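Local coordinates for protein glycoside hydrolase family 81 (Clostridium thermocellum, PDB 6FOP) that probably hydrolyses beta-1,3-glucans such as laminarin as a cellulosomal family 81 glycoside hydrolase, here as an engineered variant, at residues 449-455 with 463-469; 570-574 with 601-606; 273-277 with 289-293; 50-54 with 483-488. All blocks are in the same frame, centred on the assembly; numbering follows the deposited sequence. Where two conformers were deposited one is given.

Contact 1. Residues 449-455 with 463-469; sequences LLIKDIA and RFPFLRN. With CA (calcium ion), chain B.
One face of the Phe464 ring lies against the helix backbone at Lys452 and Asp453, with Asp453 N 3.9 Å above its plane toward the rim. Leu449 CD2 comes in obliquely, 3.9 Å from Phe464 CE2, which itself lies toward the rim of one face of the Arg463 guanidinium, a group salt-bridged to Asp461. A flat apolar ring suits this buried place. The Arg468 guanidinium has Pro465 CG over one face and Asp453 O at its edge, where NE donates a 2.8 Å bond to that oxygen. A salt bridge adds to it, NH2 standing 3.0 Å from Asp453 OD1, though the angle makes this bond weak; the two flat groups are turned 31° apart. CG of Asp453 is anti to its backbone N (chi1 -178°), bringing the carboxylate to Arg468, while His416, Thr399 and Leu400 also bond to it. In the C-terminal domain, in this family an (alpha/alpha)6 barrel, the loop 463-469 folds back over the end of its helix. Asn469 N bonds to Ile454 O at 3.2 Å, and water 1 joins Lys452 O to Arg468 N. Calcium binds the neighbouring carbonyls, Leu467 O at 2.3 Å and Arg468 O at 2.5 Å, with Phe470 O and four waters.

Contact 2. Residues 570-574 with 601-606; sequences NSEKH and EMLREC. With NI (nickel (II) ion), chain C.
The His574 side chain crosses those of Glu601 and Glu605 each at about a right angle, beside the nickel ion. The histidine ring stands 88° from the Glu601 carboxylate plane and 67° from that of Glu605, so that three flat groups present single atoms to the metal from different directions. His574 NE2 binds nickel at 2.1 Å, Glu601 OE2 at 2.0 Å and Glu605 OE1 at 1.9 Å. Glu601 OE2 lies in the plane of the imidazole, at its edge. With chi1 at 166°, Glu601 extends away from its own backbone N, and its carboxylate reaches the metal. Over one ring face sits Met602 CB, 3.7 Å from the centroid of His574 and nearly on the ring normal, a CH-pi contact that backs the imidazole. Segments 570-574 and 601-606, on helices 570-575 and 592-606 of the C-terminal domain, run roughly antiparallel, their local axes 9.0 Å apart at closest. The two glutamates are four residues apart, about one helix turn, and through different first torsions bring their carboxylates to one ion. His562 supplies the remaining protein ligand. Second-shell bonds fix the groups: Asn598 OD1 takes the bond of His574 ND1, Asn550 N holds Glu601 OE1, and His549 ND1 holds Glu605 OE2. Two carboxylates probably balance much of the dication's charge. Away from the metal, Met602 CG packs 3.7 Å from Ser571 CA, and its bent chain sets SD near Ser571 CB. Small Cys606 fits close to the start of the facing helix, SG being 3.4 Å from Ser571 N, and Asn570 CB meets Glu605 CB at 3.7 Å.

Contact 3. Residues 273-277 with 289-293; sequences HILPL and KTIQG
Leu277 crosses the side chain of Thr290 at about a right angle, its CB 3.4 Å from Thr290 OG1. CG of Leu277 sits beside the backbone N (chi1 -61°), which lays the branched end along the strand: CD1 is 3.8 Å from Ile291 C, and CD2 lies against Gln292 CB. The hydroxyl it touches is not idle, since Thr290 OG1 bonds to Tyr279 O. Strand 286-292 is the middle one of a three-stranded antiparallel sheet, and the touching part of the loop, 274-277, runs 93° from the direction of 289-292. One direct backbone bond ties the two, from Leu277 N to Thr290 O at 2.8 Å. Pro276, which has no N-H to offer, adds a CA-H...O contact to the same oxygen, with CA 3.2 Å from Thr290 O. Next to it, Ile274 CB packs 4.1 Å from Ile291 CG2, the methyl branch of a residue whose bulk is otherwise set against Leu261 and Leu263. Lys289 skirts Pro276 with its aliphatic stem, and its charged end makes a cation-pi contact with Trp268. Two waters bridge further backbone groups. Water 6 donates to Leu275 O at 2.8 Å and accepts from Gln292 N; water 7 donates to Leu277 O at 2.7 Å and accepts from Thr290 N. Strand N-H groups that the crossing loop cannot meet directly are therefore satisfied through solvent, and the peptide polarity is paid for without regular strand pairing.

Contact 4. Residues 50-54 with 483-488; sequences SLPIY and AGFADG
Leu51 reaches over a pair of turns in the loop 483-488: an inverse gamma turn centred on Gly484, then a type I beta turn from Phe485 to Gly488. Its CB stands 3.8 Å from Ala483 O, with Phe485 O at a similar range. CG comes next, 3.8 Å from Gly484 C, and there the chain forks: CD1 reaches toward the carbonyl of Phe485, while CD2 ends 4.1 Å from Gly484 CA. A branched apolar side chain suits a surface of bare backbone. The segment 50-54 leads into strand 53-54, the edge of a seven-stranded antiparallel sheet, and the contact joins that sheet to the C-terminal domain. Pro52 lays its ring on the beta turn, CG 3.4 Å from Ala486 O. The same oxygen accepts a hydrogen bond from Tyr54 OH at 2.7 Å; it lies in the plane of the tyrosine ring, at its edge. His85 N bonds to that hydroxyl too, so the phenol is gripped from two parts of the chain. Gly488 has a positive phi (83°) and, separately, any CB there would collide with Tyr54 CD1. Phe485 turns away, its ring edge-to-face with Trp556. Water 8 bridges the two backbones, 2.7 Å from Pro52 O and 2.7 Å from Ala483 O.

Overall arrangement
Contact 1 is the most deeply buried of the four, its centre about 13 Å from the centre of the chain, and it combines aromatic packing and a salt bridge with a calcium ion. Contact 2 belongs to the same C-terminal domain but lies about 24 Å out, and there side chains rather than carbonyls hold the metal. Contact 3, equally peripheral, has no metal and relies on one direct backbone bond, two bridging waters and apolar packing. Contact 4, partly buried and metal-free, joins the edge strand of a sheet to a C-terminal-domain loop through a tyrosine hydroxyl and a water; contacts 1 and 3 fall within its sequence span. Contacts 1 and 4 come closest, nearest atoms about 10 Å apart.

Contact 1. Residues 449-455 with 463-469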
loop_
_atom_site.group_PDB
_atom_site.type_symbol
_atom_site.label_atom_id
_atom_site.label_comp_id
_atom_site.label_asym_id
_atom_site.label_seq_id
_atom_site.Cartn_x
_atom_site.Cartn_y
_atom_site.Cartn_z
ATOM N N LEU A 449 4.430 -17.722 -6.839
ATOM C CA LEU A 449 3.087 -17.401 -7.344
ATOM C C LEU A 449 2.262 -16.566 -6.337
ATOM O O LEU A 449 1.523 -15.656 -6.728
ATOM C CB LEU A 449 2.325 -18.651 -7.773
ATOM C CG LEU A 449 2.764 -19.371 -9.050
ATOM C CD1 LEU A 449 1.732 -20.443 -9.363
ATOM C CD2 LEU A 449 2.840 -18.457 -10.241
ATOM N N LEU A 450 2.405 -16.841 -5.032
ATOM C CA LEU A 450 1.756 -15.991 -4.009
ATOM C C LEU A 450 2.337 -14.587 -4.060
ATOM O O LEU A 450 1.590 -13.603 -3.958
ATOM C CB LEU A 450 1.888 -16.553 -2.573
ATOM C CG LEU A 450 0.816 -17.541 -2.157
ATOM C CD1 LEU A 450 0.808 -18.805 -2.967
ATOM C CD2 LEU A 450 0.955 -17.855 -0.663
ATOM N N ILE A 451 3.658 -14.477 -4.215
ATOM C CA ILE A 451 4.280 -13.161 -4.356
ATOM C C ILE A 451 3.700 -12.428 -5.582
ATOM O O ILE A 451 3.334 -11.249 -5.485
ATOM C CB ILE A 451 5.821 -13.228 -4.460
ATOM C CG1 ILE A 451 6.405 -13.894 -3.197
ATOM C CG2 ILE A 451 6.407 -11.817 -4.674
ATOM C CD1 ILE A 451 7.904 -14.082 -3.236
ATOM N N LYS A 452 3.591 -13.133 -6.704
ATOM C CA LYS A 452 3.064 -12.535 -7.922
ATOM C C LYS A 452 1.608 -12.164 -7.791
ATOM O O LYS A 452 1.183 -11.148 -8.368
ATOM C CB LYS A 452 3.298 -13.410 -9.169
ATOM C CG LYS A 452 4.733 -13.453 -9.601
ATOM C CD LYS A 452 4.934 -14.423 -10.756
ATOM C CE LYS A 452 6.266 -14.203 -11.444
ATOM N NZ LYS A 452 6.222 -13.028 -12.340
ATOM N N ASP A 453 0.799 -12.931 -7.067
ATOM C CA ASP A 453 -0.574 -12.518 -6.910
ATOM C C ASP A 453 -0.678 -11.146 -6.227
ATOM O O ASP A 453 -1.487 -10.322 -6.645
ATOM C CB ASP A 453 -1.405 -13.540 -6.131
ATOM C CG ASP A 453 -2.857 -13.116 -6.011
ATOM O OD1 ASP A 453 -3.592 -13.169 -7.043
ATOM O OD2 ASP A 453 -3.252 -12.702 -4.903
ATOM N N ILE A 454 0.137 -10.890 -5.189
ATOM C CA ILE A 454 -0.003 -9.655 -4.423
ATOM C C ILE A 454 0.908 -8.526 -4.869
ATOM O O ILE A 454 0.592 -7.363 -4.615
ATOM C CB ILE A 454 0.174 -9.893 -2.917
ATOM C CG1 ILE A 454 1.616 -10.310 -2.534
ATOM C CG2 ILE A 454 -0.874 -10.909 -2.456
ATOM C CD1 ILE A 454 1.826 -10.442 -1.030
ATOM N N ALA A 455 1.984 -8.858 -5.574
ATOM C CA ALA A 455 3.099 -7.943 -5.830
ATOM C C ALA A 455 3.916 -8.374 -7.061
ATOM O O ALA A 455 5.127 -8.342 -7.046
ATOM C CB ALA A 455 3.977 -7.811 -4.599
ATOM N N ARG A 463 -0.218 -13.234 -16.184
ATOM C CA ARG A 463 -1.085 -14.043 -15.325
ATOM C C ARG A 463 -1.593 -13.273 -14.112
ATOM O O ARG A 463 -2.612 -13.633 -13.539
ATOM C CB ARG A 463 -0.329 -15.280 -14.830
ATOM C CG ARG A 463 0.101 -16.232 -15.936
ATOM C CD ARG A 463 0.996 -17.349 -15.405
ATOM N NE ARG A 463 2.214 -16.782 -14.819
ATOM C CZ ARG A 463 3.120 -17.450 -14.112
ATOM N NH1 ARG A 463 2.984 -18.755 -13.896
ATOM N NH2 ARG A 463 4.160 -16.796 -13.620
ATOM N N PHE A 464 -0.862 -12.231 -13.720
ATOM C CA PHE A 464 -1.182 -11.415 -12.549
ATOM C C PHE A 464 -0.930 -9.965 -12.915
ATOM O O PHE A 464 0.004 -9.686 -13.654
ATOM C CB PHE A 464 -0.293 -11.798 -11.346
ATOM C CG PHE A 464 -0.390 -13.258 -10.963
ATOM C CD1 PHE A 464 -1.452 -13.721 -10.220
ATOM C CD2 PHE A 464 0.540 -14.169 -11.438
ATOM C CE1 PHE A 464 -1.567 -15.056 -9.908
ATOM C CE2 PHE A 464 0.430 -15.511 -11.133
ATOM C CZ PHE A 464 -0.622 -15.954 -10.364
ATOM N N PRO A 465 -1.731 -9.039 -12.366
ATOM C CA PRO A 465 -1.513 -7.644 -12.691
ATOM C C PRO A 465 -0.274 -7.107 -11.972
ATOM O O PRO A 465 0.219 -7.731 -11.013
ATOM C CB PRO A 465 -2.793 -6.980 -12.205
ATOM C CG PRO A 465 -3.191 -7.791 -11.009
ATOM C CD PRO A 465 -2.773 -9.209 -11.339
ATOM N N PHE A 466 0.237 -5.976 -12.413
ATOM C CA PHE A 466 1.426 -5.364 -11.826
ATOM C C PHE A 466 1.105 -4.812 -10.445
ATOM O O PHE A 466 0.184 -4.014 -10.297
ATOM C CB PHE A 466 1.928 -4.247 -12.733
ATOM C CG PHE A 466 3.217 -3.622 -12.293
ATOM C CD1 PHE A 466 4.418 -4.301 -12.421
ATOM C CD2 PHE A 466 3.244 -2.320 -11.838
ATOM C CE1 PHE A 466 5.589 -3.697 -12.031
ATOM C CE2 PHE A 466 4.423 -1.712 -11.462
ATOM C CZ PHE A 466 5.590 -2.407 -11.566
ATOM N N LEU A 467 1.834 -5.262 -9.431
ATOM C CA LEU A 467 1.720 -4.740 -8.062
ATOM C C LEU A 467 0.290 -4.588 -7.578
ATOM O O LEU A 467 -0.190 -3.464 -7.297
ATOM C CB LEU A 467 2.493 -3.419 -7.927
ATOM C CG LEU A 467 3.988 -3.402 -8.192
ATOM C CD1 LEU A 467 4.543 -2.008 -7.938
ATOM C CD2 LEU A 467 4.732 -4.458 -7.358
ATOM N N ARG A 468 -0.395 -5.713 -7.436
ATOM C CA ARG A 468 -1.804 -5.664 -7.072
ATOM C C ARG A 468 -2.118 -4.766 -5.892
ATOM O O ARG A 468 -2.725 -3.689 -6.045
ATOM C CB ARG A 468 -2.405 -7.056 -6.847
ATOM C CG ARG A 468 -3.912 -7.038 -6.650
ATOM C CD ARG A 468 -4.476 -8.339 -6.116
ATOM N NE ARG A 468 -4.087 -9.465 -6.952
ATOM C CZ ARG A 468 -4.678 -9.818 -8.094
ATOM N NH1 ARG A 468 -5.729 -9.144 -8.588
ATOM N NH2 ARG A 468 -4.196 -10.835 -8.789
ATOM N N ASN A 469 -1.730 -5.173 -4.675
ATOM C CA ASN A 469 -2.201 -4.420 -3.513
ATOM C C ASN A 469 -1.527 -3.065 -3.295
ATOM O O ASN A 469 -2.160 -2.142 -2.756
ATOM C CB ASN A 469 -2.151 -5.267 -2.264
ATOM C CG ASN A 469 -3.134 -6.408 -2.342
ATOM O OD1 ASN A 469 -2.767 -7.494 -2.820
ATOM N ND2 ASN A 469 -4.365 -6.187 -1.936
HETATM CA CA CA B . -1.697 -1.701 -7.129
HETATM O O HOH W 1 0.268 -8.380 -8.357
HETATM O O HOH W 2 -0.563 -1.503 -9.223
HETATM O O HOH W 3 -2.984 -0.834 -5.265
HETATM O O HOH W 4 -2.240 0.594 -7.731
HETATM O O HOH W 5 -3.562 -2.306 -8.477
#

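Contact 2. Residues 570-574 with 601-606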
loop_
_atom_site.group_PDB
_atom_site.type_symbol
_atom_site.label_atom_id
_atom_site.label_comp_id
_atom_site.label_asym_id
_atom_site.label_seq_id
_atom_site.Cartn_x
_atom_site.Cartn_y
_atom_site.Cartn_z
ATOM N N ASN A 570 -10.231 0.911 22.255
ATOM C CA ASN A 570 -9.233 1.799 21.669
ATOM C C ASN A 570 -7.831 1.181 21.651
ATOM O O ASN A 570 -7.004 1.533 20.797
ATOM C CB ASN A 570 -9.272 3.189 22.322
ATOM C CG ASN A 570 -10.546 3.936 21.991
ATOM O OD1 ASN A 570 -11.516 3.994 22.780
ATOM N ND2 ASN A 570 -10.590 4.431 20.806
ATOM N N SER A 571 -7.582 0.218 22.537
ATOM C CA SER A 571 -6.369 -0.590 22.425
ATOM C C SER A 571 -6.341 -1.395 21.125
ATOM O O SER A 571 -5.303 -1.437 20.439
ATOM C CB SER A 571 -6.187 -1.481 23.634
ATOM O OG SER A 571 -5.017 -2.251 23.486
ATOM N N GLU A 572 -7.458 -2.048 20.799
ATOM C CA GLU A 572 -7.570 -2.727 19.509
ATOM C C GLU A 572 -7.441 -1.745 18.329
ATOM O O GLU A 572 -6.744 -2.033 17.359
ATOM C CB GLU A 572 -8.873 -3.527 19.410
ATOM C CG GLU A 572 -8.892 -4.703 20.383
ATOM C CD GLU A 572 -10.259 -5.314 20.509
ATOM O OE1 GLU A 572 -10.561 -6.229 19.718
ATOM O OE2 GLU A 572 -11.034 -4.866 21.396
ATOM N N LYS A 573 -8.065 -0.568 18.438
ATOM C CA LYS A 573 -7.993 0.380 17.346
ATOM C C LYS A 573 -6.548 0.784 17.054
ATOM O O LYS A 573 -6.152 0.875 15.888
ATOM C CB LYS A 573 -8.847 1.616 17.620
ATOM C CG LYS A 573 -10.337 1.334 17.672
ATOM C CD LYS A 573 -11.159 2.597 17.840
ATOM C CE LYS A 573 -12.618 2.252 18.067
ATOM N NZ LYS A 573 -13.489 3.444 18.119
ATOM N N HIS A 574 -5.754 1.017 18.096
ATOM C CA HIS A 574 -4.329 1.335 17.936
ATOM C C HIS A 574 -3.518 0.101 17.475
ATOM O O HIS A 574 -2.659 0.205 16.589
ATOM C CB HIS A 574 -3.791 1.895 19.259
ATOM C CG HIS A 574 -4.110 3.341 19.456
ATOM N ND1 HIS A 574 -3.145 4.309 19.530
ATOM C CD2 HIS A 574 -5.290 3.986 19.520
ATOM C CE1 HIS A 574 -3.708 5.487 19.657
ATOM N NE2 HIS A 574 -5.009 5.318 19.663
ATOM N N GLU A 601 -2.417 8.380 24.391
ATOM C CA GLU A 601 -3.734 8.668 23.814
ATOM C C GLU A 601 -4.647 7.445 23.955
ATOM O O GLU A 601 -5.816 7.548 24.315
ATOM C CB GLU A 601 -3.629 9.019 22.329
ATOM C CG GLU A 601 -4.977 9.004 21.617
ATOM C CD GLU A 601 -4.956 9.378 20.148
ATOM O OE1 GLU A 601 -4.586 10.513 19.839
ATOM O OE2 GLU A 601 -5.328 8.527 19.307
ATOM N N MET A 602 -4.107 6.280 23.609
ATOM C CA MET A 602 -4.851 5.022 23.710
ATOM C C MET A 602 -5.404 4.800 25.132
ATOM O O MET A 602 -6.585 4.469 25.299
ATOM C CB MET A 602 -3.939 3.862 23.230
ATOM C CG MET A 602 -4.523 2.463 23.349
ATOM S SD MET A 602 -4.405 1.722 24.990
ATOM C CE MET A 602 -2.629 1.709 25.197
ATOM N N LEU A 603 -4.581 5.045 26.147
ATOM C CA LEU A 603 -5.025 4.908 27.536
ATOM C C LEU A 603 -6.164 5.876 27.866
ATOM O O LEU A 603 -7.170 5.486 28.494
ATOM C CB LEU A 603 -3.863 5.135 28.502
ATOM C CG LEU A 603 -2.726 4.122 28.519
ATOM C CD1 LEU A 603 -1.751 4.521 29.610
ATOM C CD2 LEU A 603 -3.253 2.713 28.753
ATOM N N ARG A 604 -5.985 7.140 27.470
ATOM C CA ARG A 604 -7.016 8.146 27.712
ATOM C C ARG A 604 -8.345 7.747 27.076
ATOM O O ARG A 604 -9.408 7.872 27.662
ATOM C CB ARG A 604 -6.583 9.507 27.187
ATOM C CG ARG A 604 -5.537 10.209 28.020
ATOM C CD ARG A 604 -5.496 11.692 27.673
ATOM N NE ARG A 604 -5.167 11.911 26.263
ATOM C CZ ARG A 604 -3.936 11.889 25.740
ATOM N NH1 ARG A 604 -2.868 11.648 26.493
ATOM N NH2 ARG A 604 -3.770 12.116 24.445
ATOM N N GLU A 605 -8.260 7.254 25.843
ATOM C CA GLU A 605 -9.447 6.846 25.107
ATOM C C GLU A 605 -10.111 5.615 25.706
ATOM O O GLU A 605 -11.331 5.484 25.654
ATOM C CB GLU A 605 -9.112 6.641 23.630
ATOM C CG GLU A 605 -8.696 7.943 22.963
ATOM C CD GLU A 605 -8.023 7.792 21.618
ATOM O OE1 GLU A 605 -7.415 6.735 21.294
ATOM O OE2 GLU A 605 -8.009 8.799 20.885
ATOM N N CYS A 606 -9.307 4.690 26.248
ATOM C CA CYS A 606 -9.861 3.531 26.941
ATOM C C CYS A 606 -10.425 3.874 28.327
ATOM O O CYS A 606 -11.210 3.111 28.867
ATOM C CB CYS A 606 -8.810 2.417 27.102
ATOM S SG CYS A 606 -8.299 1.656 25.561
HETATM NI NI NI C . -6.382 6.862 19.644
#

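Contact 3. Residues 273-277 with 289-293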
loop_
_atom_site.group_PDB
_atom_site.type_symbol
_atom_site.label_atom_id
_atom_site.label_comp_id
_atom_site.label_asym_id
_atom_site.label_seq_id
_atom_site.Cartn_x
_atom_site.Cartn_y
_atom_site.Cartn_z
ATOM N N HIS A 273 15.686 16.442 -4.576
ATOM C CA HIS A 273 15.734 16.181 -6.023
ATOM C C HIS A 273 14.645 16.896 -6.808
ATOM O O HIS A 273 14.482 16.629 -7.979
ATOM C CB HIS A 273 15.671 14.680 -6.282
ATOM C CG HIS A 273 16.692 13.906 -5.516
ATOM N ND1 HIS A 273 18.032 13.980 -5.825
ATOM C CD2 HIS A 273 16.597 13.117 -4.415
ATOM C CE1 HIS A 273 18.715 13.219 -4.988
ATOM N NE2 HIS A 273 17.869 12.691 -4.119
ATOM N N ILE A 274 13.912 17.780 -6.159
ATOM C CA ILE A 274 12.848 18.534 -6.799
ATOM C C ILE A 274 12.984 20.030 -6.489
ATOM O O ILE A 274 13.542 20.415 -5.458
ATOM C CB ILE A 274 11.457 18.021 -6.357
ATOM C CG1 ILE A 274 11.250 18.145 -4.839
ATOM C CG2 ILE A 274 11.218 16.611 -6.838
ATOM C CD1 ILE A 274 9.877 17.756 -4.364
ATOM N N LEU A 275 12.412 20.849 -7.378
ATOM C CA LEU A 275 12.339 22.305 -7.226
ATOM C C LEU A 275 10.876 22.703 -7.415
ATOM O O LEU A 275 10.474 23.072 -8.512
ATOM C CB LEU A 275 13.256 23.002 -8.228
ATOM C CG LEU A 275 14.723 22.972 -7.838
ATOM C CD1 LEU A 275 15.577 23.458 -8.991
ATOM C CD2 LEU A 275 14.964 23.825 -6.588
ATOM N N PRO A 276 10.078 22.654 -6.346
ATOM C CA PRO A 276 8.648 22.891 -6.480
ATOM C C PRO A 276 8.285 24.239 -7.089
ATOM O O PRO A 276 8.977 25.231 -6.899
ATOM C CB PRO A 276 8.140 22.782 -5.055
ATOM C CG PRO A 276 9.096 21.814 -4.440
ATOM C CD PRO A 276 10.416 22.270 -4.968
ATOM N N LEU A 277 7.169 24.212 -7.804
ATOM C CA LEU A 277 6.495 25.393 -8.278
ATOM C C LEU A 277 5.842 26.076 -7.083
ATOM O O LEU A 277 5.797 25.517 -5.990
ATOM C CB LEU A 277 5.421 24.995 -9.294
ATOM C CG LEU A 277 5.881 24.269 -10.558
ATOM C CD1 LEU A 277 4.662 23.840 -11.347
ATOM C CD2 LEU A 277 6.788 25.138 -11.398
ATOM N N LYS A 289 2.401 19.433 -3.099
ATOM C CA LYS A 289 3.234 20.365 -3.840
ATOM C C LYS A 289 3.169 20.024 -5.316
ATOM O O LYS A 289 2.635 18.991 -5.716
ATOM C CB LYS A 289 4.679 20.370 -3.314
ATOM C CG LYS A 289 4.784 20.874 -1.886
ATOM C CD LYS A 289 6.259 21.048 -1.489
ATOM C CE LYS A 289 6.375 21.538 -0.067
ATOM N NZ LYS A 289 7.811 21.707 0.296
ATOM N N THR A 290 3.689 20.929 -6.134
ATOM C CA THR A 290 3.728 20.705 -7.564
ATOM C C THR A 290 5.121 20.911 -8.121
ATOM O O THR A 290 5.917 21.705 -7.609
ATOM C CB THR A 290 2.732 21.603 -8.314
ATOM O OG1 THR A 290 3.010 22.989 -8.077
ATOM C CG2 THR A 290 1.301 21.258 -7.974
ATOM N N ILE A 291 5.393 20.217 -9.233
ATOM C CA ILE A 291 6.635 20.391 -9.986
ATOM C C ILE A 291 6.280 20.430 -11.465
ATOM O O ILE A 291 5.207 19.948 -11.860
ATOM C CB ILE A 291 7.663 19.261 -9.741
ATOM C CG1 ILE A 291 7.098 17.897 -10.173
ATOM C CG2 ILE A 291 8.051 19.265 -8.257
ATOM C CD1 ILE A 291 8.099 16.793 -10.092
ATOM N N GLN A 292 7.159 21.027 -12.243
ATOM C CA GLN A 292 7.079 20.936 -13.696
ATOM C C GLN A 292 7.985 19.823 -14.140
ATOM O O GLN A 292 9.188 19.839 -13.843
ATOM C CB GLN A 292 7.539 22.236 -14.348
ATOM C CG GLN A 292 7.770 22.165 -15.865
ATOM C CD GLN A 292 6.610 21.680 -16.642
ATOM O OE1 GLN A 292 6.763 20.802 -17.504
ATOM N NE2 GLN A 292 5.439 22.271 -16.404
ATOM N N GLY A 293 7.430 18.917 -14.922
ATOM C CA GLY A 293 8.234 17.889 -15.559
ATOM C C GLY A 293 7.452 16.642 -15.789
ATOM O O GLY A 293 6.333 16.475 -15.262
HETATM O O HOH W 6 9.636 22.114 -11.057
HETATM O O HOH W 7 4.581 23.434 -4.735
#

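Contact 4. Residues 50-54 with 483-488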
loop_
_atom_site.group_PDB
_atom_site.type_symbol
_atom_site.label_atom_id
_atom_site.label_comp_id
_atom_site.label_asym_id
_atom_site.label_seq_id
_atom_site.Cartn_x
_atom_site.Cartn_y
_atom_site.Cartn_z
ATOM N N SER A 50 -19.171 3.760 -11.970
ATOM C CA SER A 50 -18.143 3.653 -10.964
ATOM C C SER A 50 -18.701 4.147 -9.658
ATOM O O SER A 50 -19.793 4.732 -9.612
ATOM C CB SER A 50 -16.897 4.493 -11.307
ATOM O OG SER A 50 -17.063 5.881 -11.035
ATOM N N LEU A 51 -17.916 3.960 -8.604
ATOM C CA LEU A 51 -18.072 4.708 -7.355
ATOM C C LEU A 51 -17.100 5.885 -7.434
ATOM O O LEU A 51 -16.376 6.034 -8.436
ATOM C CB LEU A 51 -17.789 3.812 -6.122
ATOM C CG LEU A 51 -18.975 2.982 -5.635
ATOM C CD1 LEU A 51 -20.071 3.844 -5.027
ATOM C CD2 LEU A 51 -19.542 2.047 -6.684
ATOM N N PRO A 52 -17.096 6.763 -6.431
ATOM C CA PRO A 52 -16.146 7.878 -6.533
ATOM C C PRO A 52 -14.698 7.433 -6.635
ATOM O O PRO A 52 -14.271 6.489 -5.944
ATOM C CB PRO A 52 -16.430 8.691 -5.259
ATOM C CG PRO A 52 -17.861 8.391 -4.958
ATOM C CD PRO A 52 -17.971 6.920 -5.252
ATOM N N ILE A 53 -13.942 8.169 -7.455
ATOM C CA ILE A 53 -12.584 7.838 -7.856
ATOM C C ILE A 53 -11.667 8.891 -7.241
ATOM O O ILE A 53 -11.696 10.050 -7.635
ATOM C CB ILE A 53 -12.438 7.869 -9.394
ATOM C CG1 ILE A 53 -13.512 7.015 -10.084
ATOM C CG2 ILE A 53 -11.021 7.475 -9.810
ATOM C CD1 ILE A 53 -13.410 5.538 -9.814
ATOM N N TYR A 54 -10.858 8.479 -6.240
ATOM C CA TYR A 54 -10.062 9.417 -5.484
ATOM C C TYR A 54 -8.655 9.468 -6.029
ATOM O O TYR A 54 -7.772 8.744 -5.591
ATOM C CB TYR A 54 -10.107 9.101 -3.969
ATOM C CG TYR A 54 -11.482 9.361 -3.358
ATOM C CD1 TYR A 54 -12.450 8.369 -3.340
ATOM C CD2 TYR A 54 -11.835 10.620 -2.877
ATOM C CE1 TYR A 54 -13.729 8.607 -2.830
ATOM C CE2 TYR A 54 -13.102 10.853 -2.382
ATOM C CZ TYR A 54 -14.039 9.841 -2.343
ATOM O OH TYR A 54 -15.281 10.140 -1.839
ATOM N N ALA A 483 -13.164 -1.304 -4.278
ATOM C CA ALA A 483 -13.322 0.125 -3.921
ATOM C C ALA A 483 -14.768 0.605 -4.081
ATOM O O ALA A 483 -15.044 1.771 -4.382
ATOM C CB ALA A 483 -12.357 0.999 -4.692
ATOM N N GLY A 484 -15.719 -0.264 -3.797
ATOM C CA GLY A 484 -17.143 0.003 -4.001
ATOM C C GLY A 484 -17.775 0.710 -2.806
ATOM O O GLY A 484 -18.795 0.254 -2.270
ATOM N N PHE A 485 -17.206 1.858 -2.453
ATOM C CA PHE A 485 -17.642 2.659 -1.304
ATOM C C PHE A 485 -17.637 4.130 -1.715
ATOM O O PHE A 485 -16.833 4.544 -2.552
ATOM C CB PHE A 485 -16.656 2.485 -0.139
ATOM C CG PHE A 485 -16.499 1.085 0.326
ATOM C CD1 PHE A 485 -17.360 0.580 1.274
ATOM C CD2 PHE A 485 -15.445 0.289 -0.130
ATOM C CE1 PHE A 485 -17.207 -0.721 1.722
ATOM C CE2 PHE A 485 -15.270 -1.008 0.336
ATOM C CZ PHE A 485 -16.158 -1.511 1.252
ATOM N N ALA A 486 -18.532 4.920 -1.127
ATOM C CA ALA A 486 -18.518 6.357 -1.345
ATOM C C ALA A 486 -17.152 6.972 -1.083
ATOM O O ALA A 486 -16.765 7.919 -1.769
ATOM C CB ALA A 486 -19.557 7.046 -0.476
ATOM N N ASP A 487 -16.441 6.459 -0.070
ATOM C CA ASP A 487 -15.123 6.975 0.294
ATOM C C ASP A 487 -13.945 6.305 -0.384
ATOM O O ASP A 487 -12.781 6.562 -0.019
ATOM C CB ASP A 487 -14.975 6.932 1.813
ATOM C CG ASP A 487 -15.884 7.932 2.495
ATOM O OD1 ASP A 487 -16.126 9.025 1.924
ATOM O OD2 ASP A 487 -16.386 7.630 3.564
ATOM N N GLY A 488 -14.241 5.492 -1.388
ATOM C CA GLY A 488 -13.203 4.874 -2.194
ATOM C C GLY A 488 -12.620 3.613 -1.592
ATOM O O GLY A 488 -13.341 2.828 -0.965
HETATM O O HOH W 8 -13.787 3.940 -5.367
#